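Mutual gliding motility protein C (MglC) (Myxococcus xanthus DK 1622, PDB 7CT3) is a Roadblock/LC7-domain protein of the polarity control system that interacts with its paralog MglB and probably takes part in regulating gliding motility. Local coordinates at residues M23-I28 against N59-L64. Sequence-based numbering, arbitrary orientation.
Sequences MGFDGI and NAAETL. With NA (sodium ion), chain B.
Phe25 CA and Glu62 CA lie 7.1 Å apart, the closest pair of CA atoms across the two segments, and no hydrogen bond joins them. Met23 and Gly24 end strand 17-24, and a type I beta turn runs from Gly24 to Gly27, closed by Gly27 N to Gly24 O at 2.9 Å. Gly24 N bonds Ile28 O, also at 2.9 Å, and Gly27 has positive phi: a beta hairpin with a type I turn and G1 bulge. Asp26 OD1 accepts from Ile28 N in an Asx turn, the donor lying above the carboxylate plane. Residues 59-64 run from helix 44-61 into a 3-10 segment.

The Phe25 ring makes the contact. With CG anti to the carbonyl carbon (chi1 -69°), the ring extends to the helix end. Its edge meets the Ala61 carbonyl near the ring plane, with CE1 3.4 Å from Ala61 O. The same CE1 packs on Ala61 CB at 3.9 Å. The Glu62 chain, bent at chi2 (-84°), runs past Phe25 in the opposite direction; OE2 is 4.0 Å from Phe25 CD1, and the two planes are 51° apart. Glu62 OE2 forms a salt bridge with Arg58, which also donates to Phe25 O, and OE1 forms one with Lys65, which makes a cation-pi contact with the ring. An alanine at Phe25 would remove the ring, and would probably leave a gap beside Ala61 and deprive Lys65 of its cation-pi partner.

Further along, Leu64 O binds the sodium ion at 2.3 Å, together with Thr66 O, Val69 O and two waters. The contact thus joins the hairpin turn between strands 17-24 and 29-34 to the end of helix 44-61 in the Roadblock/LC7 domain. Phe91 of strand 90-97 and Leu85 of strand 79-87 also pack against Phe25, while Ala60 and Leu64 rest on Val72 of strand 71-75.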
loop_
_atom_site.group_PDB
_atom_site.type_symbol
_atom_site.label_atom_id
_atom_site.label_comp_id
_atom_site.label_asym_id
_atom_site.label_seq_id
_atom_site.Cartn_x
_atom_site.Cartn_y
_atom_site.Cartn_z
HETATM N N MSE A 23 11.476 4.618 11.483
HETATM C CA MSE A 23 12.599 4.034 10.775
HETATM C C MSE A 23 13.273 5.143 9.967
HETATM O O MSE A 23 12.595 6.016 9.440
HETATM C CB MSE A 23 12.063 2.910 9.880
HETATM C CG MSE A 23 13.025 2.395 8.842
HETATM SE SE MSE A 23 14.285 1.146 9.644
HETATM C CE MSE A 23 13.189 -0.154 10.632
ATOM N N GLY A 24 14.606 5.116 9.885
ATOM C CA GLY A 24 15.330 6.052 9.040
ATOM C C GLY A 24 15.445 5.548 7.610
ATOM O O GLY A 24 15.493 4.326 7.417
ATOM N N PHE A 25 15.528 6.453 6.632
ATOM C CA PHE A 25 15.856 6.116 5.221
ATOM C C PHE A 25 17.296 5.578 5.139
ATOM O O PHE A 25 17.637 4.933 4.131
ATOM C CB PHE A 25 15.605 7.320 4.310
ATOM C CG PHE A 25 14.147 7.669 4.162
ATOM C CD1 PHE A 25 13.283 6.822 3.484
ATOM C CD2 PHE A 25 13.633 8.831 4.716
ATOM C CE1 PHE A 25 11.940 7.141 3.345
ATOM C CE2 PHE A 25 12.290 9.147 4.577
ATOM C CZ PHE A 25 11.444 8.302 3.893
ATOM N N ASP A 26 18.107 5.798 6.178
ATOM C CA ASP A 26 19.452 5.173 6.332
ATOM C C ASP A 26 19.313 3.710 6.786
ATOM O O ASP A 26 20.352 3.059 6.954
ATOM C CB ASP A 26 20.349 5.977 7.282
ATOM C CG ASP A 26 19.862 6.109 8.718
ATOM O OD1 ASP A 26 18.775 5.584 9.041
ATOM O OD2 ASP A 26 20.580 6.752 9.505
ATOM N N GLY A 27 18.086 3.210 6.982
ATOM C CA GLY A 27 17.809 1.802 7.334
ATOM C C GLY A 27 18.037 1.510 8.812
ATOM O O GLY A 27 18.085 0.322 9.175
ATOM N N ILE A 28 18.162 2.542 9.646
ATOM C CA ILE A 28 18.346 2.391 11.121
ATOM C C ILE A 28 17.018 2.715 11.810
ATOM O O ILE A 28 16.536 3.853 11.648
ATOM C CB ILE A 28 19.503 3.276 11.624
ATOM C CG1 ILE A 28 20.837 2.885 10.977
ATOM C CG2 ILE A 28 19.583 3.258 13.146
ATOM C CD1 ILE A 28 21.146 1.405 11.033
ATOM N N ASN A 59 12.765 0.389 0.868
ATOM C CA ASN A 59 12.880 0.708 -0.582
ATOM C C ASN A 59 11.622 1.466 -1.031
ATOM O O ASN A 59 11.766 2.547 -1.628
ATOM C CB ASN A 59 13.099 -0.542 -1.438
ATOM C CG ASN A 59 14.464 -1.171 -1.252
ATOM O OD1 ASN A 59 15.399 -0.538 -0.759
ATOM N ND2 ASN A 59 14.589 -2.424 -1.649
ATOM N N ALA A 60 10.435 0.917 -0.767
ATOM C CA ALA A 60 9.136 1.514 -1.164
ATOM C C ALA A 60 8.916 2.835 -0.412
ATOM O O ALA A 60 8.341 3.771 -1.007
ATOM C CB ALA A 60 8.012 0.536 -0.923
ATOM N N ALA A 61 9.377 2.919 0.839
ATOM C CA ALA A 61 9.238 4.115 1.707
ATOM C C ALA A 61 9.866 5.343 1.034
ATOM O O ALA A 61 9.360 6.458 1.253
ATOM C CB ALA A 61 9.856 3.850 3.059
ATOM N N GLU A 62 10.914 5.156 0.230
ATOM C CA GLU A 62 11.597 6.266 -0.494
ATOM C C GLU A 62 10.571 7.104 -1.273
ATOM O O GLU A 62 10.761 8.330 -1.369
ATOM C CB GLU A 62 12.683 5.707 -1.413
ATOM C CG GLU A 62 13.900 5.209 -0.656
ATOM C CD GLU A 62 14.916 6.279 -0.291
ATOM O OE1 GLU A 62 14.807 7.414 -0.804
ATOM O OE2 GLU A 62 15.815 5.975 0.507
ATOM N N THR A 63 9.507 6.488 -1.793
ATOM C CA THR A 63 8.475 7.187 -2.612
ATOM C C THR A 63 7.766 8.262 -1.774
ATOM O O THR A 63 7.285 9.243 -2.375
ATOM C CB THR A 63 7.491 6.204 -3.260
ATOM O OG1 THR A 63 6.704 5.569 -2.253
ATOM C CG2 THR A 63 8.179 5.160 -4.114
ATOM N N LEU A 64 7.721 8.118 -0.443
ATOM C CA LEU A 64 7.079 9.108 0.470
ATOM C C LEU A 64 7.736 10.489 0.357
ATOM O O LEU A 64 7.067 11.475 0.699
ATOM C CB LEU A 64 7.169 8.615 1.914
ATOM C CG LEU A 64 6.275 7.433 2.269
ATOM C CD1 LEU A 64 6.731 6.796 3.573
ATOM C CD2 LEU A 64 4.821 7.875 2.359
HETATM NA NA NA B . 5.201 12.778 0.320
HETATM O O HOH W 1 6.467 14.843 0.820
HETATM O O HOH W 2 4.303 12.834 2.532
#